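Local coordinates for hypothetical protein (Bacteroides fragilis, PDB 4JX0) that is of unknown function but binds a magnesium ion and joins a BT_3987-like N-terminal domain to a second domain resembling the F5/F8 type C family, at residues F34-Y39 / V73-K78; K78-V83 / V116-E121; F241-N246 / V311-V316. One frame throughout, in Å; residues are numbered along the deposited sequence.

Contact 1: F34-Y39 / V73-K78; sequences FTDLVY and VTKPYK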
# COMPACT_ATOMS: atom_id res chain seq x y z
N PHE A 34 42.98 -0.62 -5.88
CA PHE A 34 43.35 0.27 -6.98
C PHE A 34 42.18 0.54 -7.96
O PHE A 34 42.41 1.03 -9.06
CB PHE A 34 44.53 -0.36 -7.73
CG PHE A 34 45.67 -0.63 -6.77
CD1 PHE A 34 46.44 0.42 -6.28
CD2 PHE A 34 45.87 -1.90 -6.25
CE1 PHE A 34 47.46 0.17 -5.37
CE2 PHE A 34 46.89 -2.14 -5.33
CZ PHE A 34 47.69 -1.10 -4.90
N THR A 35 40.94 0.25 -7.54
CA THR A 35 39.73 0.51 -8.33
C THR A 35 38.65 1.07 -7.44
O THR A 35 38.23 0.38 -6.51
CB THR A 35 39.22 -0.78 -9.00
OG1 THR A 35 40.29 -1.42 -9.67
CG2 THR A 35 38.11 -0.51 -10.00
N ASP A 36 38.21 2.32 -7.70
CA ASP A 36 37.09 2.91 -6.97
C ASP A 36 35.84 2.23 -7.48
O ASP A 36 35.76 1.95 -8.68
CB ASP A 36 37.02 4.44 -7.14
CG ASP A 36 38.20 5.18 -6.54
OD1 ASP A 36 38.75 4.70 -5.52
OD2 ASP A 36 38.59 6.23 -7.10
N LEU A 37 34.91 1.87 -6.60
CA LEU A 37 33.72 1.15 -7.03
C LEU A 37 32.50 2.04 -6.99
O LEU A 37 32.36 2.84 -6.07
CB LEU A 37 33.49 -0.09 -6.15
CG LEU A 37 34.64 -1.07 -6.07
CD1 LEU A 37 34.41 -2.09 -4.99
CD2 LEU A 37 34.88 -1.75 -7.39
N VAL A 38 31.61 1.90 -8.00
CA VAL A 38 30.33 2.61 -8.09
C VAL A 38 29.25 1.56 -7.85
O VAL A 38 29.28 0.50 -8.47
CB VAL A 38 30.15 3.35 -9.44
CG1 VAL A 38 28.85 4.14 -9.46
CG2 VAL A 38 31.33 4.26 -9.73
N TYR A 39 28.33 1.81 -6.92
CA TYR A 39 27.32 0.82 -6.58
C TYR A 39 26.04 1.46 -6.06
O TYR A 39 25.99 2.68 -5.86
CB TYR A 39 27.91 -0.16 -5.53
CG TYR A 39 28.29 0.48 -4.21
CD1 TYR A 39 29.47 1.20 -4.08
CD2 TYR A 39 27.50 0.33 -3.08
CE1 TYR A 39 29.82 1.80 -2.87
CE2 TYR A 39 27.85 0.90 -1.87
CZ TYR A 39 29.02 1.63 -1.76
OH TYR A 39 29.38 2.22 -0.57
N VAL A 73 29.82 6.02 -4.60
CA VAL A 73 31.18 5.79 -5.11
C VAL A 73 32.05 5.66 -3.85
O VAL A 73 31.80 6.38 -2.87
CB VAL A 73 31.69 6.84 -6.13
CG1 VAL A 73 31.78 8.23 -5.53
CG2 VAL A 73 33.02 6.42 -6.74
N THR A 74 32.99 4.72 -3.83
CA THR A 74 33.78 4.43 -2.63
C THR A 74 34.72 5.56 -2.18
O THR A 74 35.01 5.66 -0.99
CB THR A 74 34.57 3.14 -2.82
OG1 THR A 74 35.32 3.23 -4.03
CG2 THR A 74 33.66 1.92 -2.86
N LYS A 75 35.19 6.39 -3.12
CA LYS A 75 36.14 7.48 -2.84
C LYS A 75 35.87 8.62 -3.81
O LYS A 75 35.46 8.34 -4.93
CB LYS A 75 37.57 6.92 -3.01
CG LYS A 75 38.69 7.85 -2.58
CD LYS A 75 40.01 7.11 -2.28
CE LYS A 75 40.47 6.15 -3.36
NZ LYS A 75 41.91 5.80 -3.22
N PRO A 76 36.08 9.91 -3.47
CA PRO A 76 35.81 10.97 -4.46
C PRO A 76 36.68 10.80 -5.69
O PRO A 76 37.87 10.50 -5.57
CB PRO A 76 36.13 12.25 -3.69
CG PRO A 76 36.05 11.88 -2.26
CD PRO A 76 36.57 10.49 -2.20
N TYR A 77 36.07 10.93 -6.88
CA TYR A 77 36.74 10.71 -8.16
C TYR A 77 37.10 12.06 -8.82
O TYR A 77 36.40 13.05 -8.64
CB TYR A 77 35.83 9.85 -9.05
CG TYR A 77 36.54 9.22 -10.23
CD1 TYR A 77 37.46 8.20 -10.04
CD2 TYR A 77 36.21 9.57 -11.53
CE1 TYR A 77 38.11 7.61 -11.13
CE2 TYR A 77 36.84 8.98 -12.62
CZ TYR A 77 37.78 7.99 -12.42
OH TYR A 77 38.42 7.45 -13.50
N LYS A 78 38.21 12.07 -9.58
CA LYS A 78 38.80 13.23 -10.26
C LYS A 78 37.87 13.96 -11.26
O LYS A 78 38.06 15.16 -11.47
CB LYS A 78 40.09 12.82 -11.01
CG LYS A 78 39.86 11.94 -12.24
CD LYS A 78 41.12 11.17 -12.64
CE LYS A 78 40.90 10.29 -13.85
NZ LYS A 78 42.09 9.44 -14.15
O HOH W 1 42.06 4.02 -5.24

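Contact 2: K78-V83 / V116-E121; sequences KEDIKV and VLKAGE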
# COMPACT_ATOMS: atom_id res chain seq x y z
N LYS A 78 38.21 12.07 -9.58
CA LYS A 78 38.80 13.23 -10.26
C LYS A 78 37.87 13.96 -11.26
O LYS A 78 38.06 15.16 -11.47
CB LYS A 78 40.09 12.82 -11.01
CG LYS A 78 39.86 11.94 -12.24
CD LYS A 78 41.12 11.17 -12.64
CE LYS A 78 40.90 10.29 -13.85
NZ LYS A 78 42.09 9.44 -14.15
N GLU A 79 36.92 13.26 -11.89
CA GLU A 79 36.02 13.83 -12.90
C GLU A 79 34.57 13.38 -12.67
O GLU A 79 34.31 12.53 -11.82
CB GLU A 79 36.50 13.45 -14.32
CG GLU A 79 36.66 11.96 -14.58
CD GLU A 79 37.36 11.55 -15.86
OE1 GLU A 79 37.76 12.45 -16.65
OE2 GLU A 79 37.53 10.33 -16.08
N ASP A 80 33.61 13.99 -13.40
CA ASP A 80 32.19 13.66 -13.27
C ASP A 80 31.91 12.28 -13.86
O ASP A 80 32.47 11.96 -14.91
CB ASP A 80 31.29 14.70 -13.98
CG ASP A 80 31.35 16.12 -13.43
OD1 ASP A 80 32.04 16.34 -12.40
OD2 ASP A 80 30.71 17.01 -14.02
N ILE A 81 31.06 11.47 -13.18
CA ILE A 81 30.68 10.12 -13.64
C ILE A 81 29.19 10.12 -13.92
O ILE A 81 28.41 10.31 -12.99
CB ILE A 81 31.04 9.01 -12.60
CG1 ILE A 81 32.50 9.08 -12.12
CG2 ILE A 81 30.74 7.62 -13.16
CD1 ILE A 81 32.67 8.62 -10.73
N LYS A 82 28.78 9.91 -15.18
CA LYS A 82 27.36 9.84 -15.53
C LYS A 82 26.88 8.42 -15.28
O LYS A 82 27.47 7.49 -15.82
CB LYS A 82 27.11 10.24 -16.99
CG LYS A 82 27.35 11.72 -17.29
CD LYS A 82 26.91 12.09 -18.70
CE LYS A 82 26.85 13.58 -18.93
NZ LYS A 82 26.22 13.92 -20.25
N VAL A 83 25.83 8.25 -14.46
CA VAL A 83 25.27 6.94 -14.12
C VAL A 83 23.79 6.89 -14.46
O VAL A 83 23.11 7.91 -14.48
CB VAL A 83 25.49 6.57 -12.63
CG1 VAL A 83 26.96 6.27 -12.36
CG2 VAL A 83 24.98 7.66 -11.68
N VAL A 116 24.43 12.14 -12.08
CA VAL A 116 25.83 12.52 -12.30
C VAL A 116 26.55 12.65 -10.96
O VAL A 116 26.25 13.58 -10.21
CB VAL A 116 25.95 13.84 -13.12
CG1 VAL A 116 27.41 14.15 -13.45
CG2 VAL A 116 25.12 13.77 -14.40
N LEU A 117 27.52 11.76 -10.69
CA LEU A 117 28.37 11.88 -9.50
C LEU A 117 29.41 12.93 -9.84
O LEU A 117 30.39 12.61 -10.51
CB LEU A 117 29.04 10.54 -9.14
CG LEU A 117 28.23 9.59 -8.31
CD1 LEU A 117 28.61 8.15 -8.60
CD2 LEU A 117 28.37 9.88 -6.85
N LYS A 118 29.16 14.19 -9.47
CA LYS A 118 30.07 15.28 -9.84
C LYS A 118 31.42 15.16 -9.12
O LYS A 118 31.46 14.72 -7.97
CB LYS A 118 29.44 16.66 -9.57
CG LYS A 118 28.28 16.94 -10.52
CD LYS A 118 28.03 18.41 -10.76
CE LYS A 118 27.37 18.67 -12.09
NZ LYS A 118 28.37 18.82 -13.18
N ALA A 119 32.53 15.49 -9.83
CA ALA A 119 33.89 15.40 -9.29
C ALA A 119 33.95 15.90 -7.86
O ALA A 119 33.66 17.07 -7.61
CB ALA A 119 34.85 16.20 -10.15
N GLY A 120 34.25 14.99 -6.92
CA GLY A 120 34.32 15.30 -5.50
C GLY A 120 33.18 14.73 -4.69
O GLY A 120 33.33 14.53 -3.48
N GLU A 121 32.00 14.51 -5.33
CA GLU A 121 30.83 13.95 -4.64
C GLU A 121 31.01 12.47 -4.38
O GLU A 121 31.78 11.80 -5.08
CB GLU A 121 29.55 14.15 -5.47
CG GLU A 121 29.13 15.59 -5.68
CD GLU A 121 27.74 15.71 -6.28
OE1 GLU A 121 27.44 14.97 -7.24
OE2 GLU A 121 26.95 16.55 -5.78
O HOH W 2 32.63 11.81 -9.31

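Contact 3: F241-N246 / V311-V316; sequences FRLDTN and VDVNEV. With MG (magnesium ion), chain D.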
# COMPACT_ATOMS: atom_id res chain seq x y z
N PHE A 241 -23.95 2.72 6.10
CA PHE A 241 -24.03 2.54 7.55
C PHE A 241 -23.78 3.81 8.33
O PHE A 241 -23.09 4.70 7.85
CB PHE A 241 -22.99 1.51 8.02
CG PHE A 241 -23.15 0.14 7.40
CD1 PHE A 241 -22.55 -0.17 6.19
CD2 PHE A 241 -23.94 -0.82 8.01
CE1 PHE A 241 -22.72 -1.42 5.61
CE2 PHE A 241 -24.12 -2.07 7.42
CZ PHE A 241 -23.51 -2.36 6.23
N ARG A 242 -24.29 3.85 9.57
CA ARG A 242 -24.07 4.91 10.56
C ARG A 242 -23.36 4.24 11.72
O ARG A 242 -23.97 3.41 12.40
CB ARG A 242 -25.39 5.57 10.99
CG ARG A 242 -25.33 6.56 12.19
CD ARG A 242 -26.63 6.54 13.01
NE ARG A 242 -27.20 7.88 13.26
CZ ARG A 242 -27.04 8.62 14.36
NH1 ARG A 242 -26.28 8.19 15.36
NH2 ARG A 242 -27.64 9.80 14.46
N LEU A 243 -22.08 4.54 11.90
CA LEU A 243 -21.27 3.98 12.99
C LEU A 243 -21.05 5.07 14.04
O LEU A 243 -20.32 6.03 13.77
CB LEU A 243 -19.91 3.46 12.46
CG LEU A 243 -19.88 2.03 11.97
CD1 LEU A 243 -20.78 1.84 10.78
CD2 LEU A 243 -18.46 1.61 11.63
N ASP A 244 -21.68 4.94 15.21
CA ASP A 244 -21.46 5.91 16.29
C ASP A 244 -20.12 5.64 16.90
O ASP A 244 -19.84 4.51 17.26
CB ASP A 244 -22.56 5.85 17.35
CG ASP A 244 -23.82 6.49 16.84
OD1 ASP A 244 -24.47 5.90 15.96
OD2 ASP A 244 -24.08 7.66 17.23
N THR A 245 -19.29 6.66 16.99
CA THR A 245 -17.93 6.52 17.47
C THR A 245 -17.66 7.58 18.54
O THR A 245 -18.57 8.32 18.93
CB THR A 245 -16.98 6.58 16.26
OG1 THR A 245 -15.67 6.16 16.64
CG2 THR A 245 -16.93 7.95 15.59
N ASN A 246 -16.43 7.63 19.03
CA ASN A 246 -16.04 8.56 20.09
C ASN A 246 -16.12 10.01 19.62
O ASN A 246 -15.91 10.28 18.45
CB ASN A 246 -14.61 8.25 20.55
CG ASN A 246 -14.32 8.74 21.93
OD1 ASN A 246 -14.17 9.94 22.15
ND2 ASN A 246 -14.28 7.85 22.90
N VAL A 311 -10.48 2.21 17.59
CA VAL A 311 -11.67 3.04 17.43
C VAL A 311 -12.81 2.47 18.26
O VAL A 311 -12.90 1.26 18.44
CB VAL A 311 -12.10 3.21 15.94
CG1 VAL A 311 -10.90 3.48 15.04
CG2 VAL A 311 -12.87 1.99 15.43
N ASP A 312 -13.72 3.36 18.69
CA ASP A 312 -14.95 3.01 19.40
C ASP A 312 -16.06 2.85 18.40
O ASP A 312 -16.16 3.66 17.49
CB ASP A 312 -15.37 4.12 20.38
CG ASP A 312 -14.63 4.21 21.69
OD1 ASP A 312 -13.71 3.40 21.92
OD2 ASP A 312 -14.95 5.12 22.49
N VAL A 313 -16.93 1.85 18.58
CA VAL A 313 -18.15 1.71 17.79
C VAL A 313 -19.21 1.48 18.85
O VAL A 313 -19.19 0.47 19.54
CB VAL A 313 -18.11 0.68 16.65
CG1 VAL A 313 -19.40 0.72 15.84
CG2 VAL A 313 -16.93 0.96 15.71
N ASN A 314 -20.03 2.51 19.10
CA ASN A 314 -21.05 2.56 20.14
C ASN A 314 -22.40 2.03 19.67
O ASN A 314 -23.21 1.61 20.50
CB ASN A 314 -21.21 4.00 20.62
CG ASN A 314 -19.93 4.63 21.11
OD1 ASN A 314 -18.95 3.95 21.38
ND2 ASN A 314 -19.91 5.95 21.21
N GLU A 315 -22.67 2.11 18.35
CA GLU A 315 -23.92 1.68 17.75
C GLU A 315 -23.72 1.55 16.24
O GLU A 315 -23.01 2.37 15.66
CB GLU A 315 -25.03 2.70 18.08
CG GLU A 315 -26.43 2.32 17.62
CD GLU A 315 -27.19 1.33 18.47
OE1 GLU A 315 -26.64 0.81 19.47
OE2 GLU A 315 -28.37 1.07 18.11
N VAL A 316 -24.32 0.53 15.60
CA VAL A 316 -24.23 0.30 14.14
C VAL A 316 -25.64 0.31 13.59
O VAL A 316 -26.50 -0.41 14.12
CB VAL A 316 -23.49 -1.02 13.79
CG1 VAL A 316 -23.45 -1.24 12.29
CG2 VAL A 316 -22.08 -1.03 14.37
MG MG D . -25.16 1.09 21.31
O HOH W 3 -23.82 1.21 23.02

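Contact 1: F34-Y39 / V73-K78
The carbonyl oxygen of L37 is approached twice from segment 73-78: T74 N donates a hydrogen bond to L37 O at 3.0 Å, and V73 CA makes a CA-H...O contact with L37 O at 3.3 Å. This is the end of an antiparallel strand pairing in the N-terminal domain, of the E-set clan, where V38 and V73 form a non-hydrogen-bonded pair and their CG2 methyls meet at 4.1 Å. Beyond it the chain leaves the sheet, and the T74 side chain takes over the pairing: T74 OG1 accepts L37 N at 2.9 Å, with a fairly straight N-H...O angle of 158°. Chi1 of 53° sets OG1 between the backbone N and the carbonyl carbon, while CG2 reaches Y39 CE1 at 3.8 Å, obliquely to the ring. I25 and L29 of helix 23-31 also pack on T74. Next to this, D36 and K75 are oppositely charged but stop short of a salt bridge, D36 OD1 lying 4.1 Å from K75 NZ; a water that accepts from K75 NZ reaches OD1 only weakly. Y77, whose OH bonds to E155 O, presents its ring edge to D36: OD2 lies 3.7 Å from Y77 CD1, with carboxylate and ring planes 86° apart.

Contact 2: K78-V83 / V116-E121
The carboxylate of D80 holds two successive residues of the 116-121 segment, one with each oxygen. D80 OD1 accepts the main-chain A119 N at 2.8 Å, along a nearly straight N-H...O line of 174° that arrives on the anti side, tilted out of the carboxylate plane. D80 OD2 forms a salt bridge with K118 NZ at 3.1 Å, the ammonium sitting above the carboxylate plane. CG of D80 is anti to the carbonyl carbon (chi1 -63°), and from there the carboxylate reaches A119 N and K118 NZ; the K118 chain is bent at its end, chi4 of -88° directing NZ to the acid.

Alongside lies regular antiparallel pairing. I81 and L117 are a hydrogen-bonded pair, with I81 N to L117 O at 3.0 Å and L117 N to I81 O at 2.9 Å. L117 O takes a further bond, from a water at 2.7 Å that also donates to E79 O, extending the link between segments past the last strand pair. K82 and V116 form the next, non-hydrogen-bonded pair, their side chains side by side and pointing the same way.

What positions A119 and K118 is a type II beta turn, K118 to E121, in the hairpin joining strands 110-117 and 123-130. E121 N bonds back to K118 O at 2.7 Å, and E121 OE1 accepts K118 N at 2.9 Å. G120 has a positive phi, where a side chain would jam against the carbonyl oxygen of A119. Further out, L117 packs on V38 and V73, and E79 OE2 bonds to H154.

With a straight N-H donor on one oxygen and an ammonium on the other, the D80 carboxylate would be expected to stay ionised, tying the turn to the residue that leads into strand 81-87 by both charge and main-chain bonding.

Contact 3: F241-N246 / V311-V316
L243 packs across the strand pair against two valines: its CG lies 4.1 Å from V313 CG1, and its CD1 lies 4.3 Å from V316 CG1. With M302 also touching L243 and V313, this is the tightly packed apolar face of a sheet in the second domain, consistent with the beta-sandwich of the F5/F8 type C family. The antiparallel register slips by one residue at N314, since L243 stands opposite V316 but T245 opposite V313. D244 spans the slip, its N donating to E315 O at 2.9 Å and its O accepting N314 N at 2.7 Å.

Toward N246, the one partly exposed residue at this end, packing yields to polar bonds: T245 OG1 donates to D312 O, and N246 ND2 reaches D312 OD2 at 2.8 Å, from above the carboxylate plane.

D244 and E315 lie side by side, yet each acid meets its own cation. R242 NH1 forms a salt bridge with D244, 2.9 Å from D244 OD2, and donates to the syn lone pair of D244 OD1. E315, bent at chi2 (79°), gives OE1 to magnesium at 2.4 Å, while E315 OE2 is bonded to N192 ND2; N314 O binds the metal at 2.2 Å, and S208, D211, N213 and a water complete the site. The metal would therefore offset the charge of E315 and polarise the N314 carbonyl.

How the contacts relate
Contacts 1 and 2 involve the same sheet of the N-terminal domain, with strand 123-130 between their strand pairs, and their centres are about 10 Å apart. They share K78, and the loop leaving strand 66-73 runs directly from one into the other: V73 CG1 lies 4.0 Å from L117 CD2, and P76 CB 3.6 Å from G120 O. Contact 3 belongs to the other domain, its centre 60 Å from that of contact 1 and 58 Å from that of contact 2, on the opposite side of the chain's centre. The five-residue magnesium site is therefore remote from both. A different magnesium ion lies near the N-terminal pair, about 6 Å from the K118 side chain and about 11 Å from that of V73.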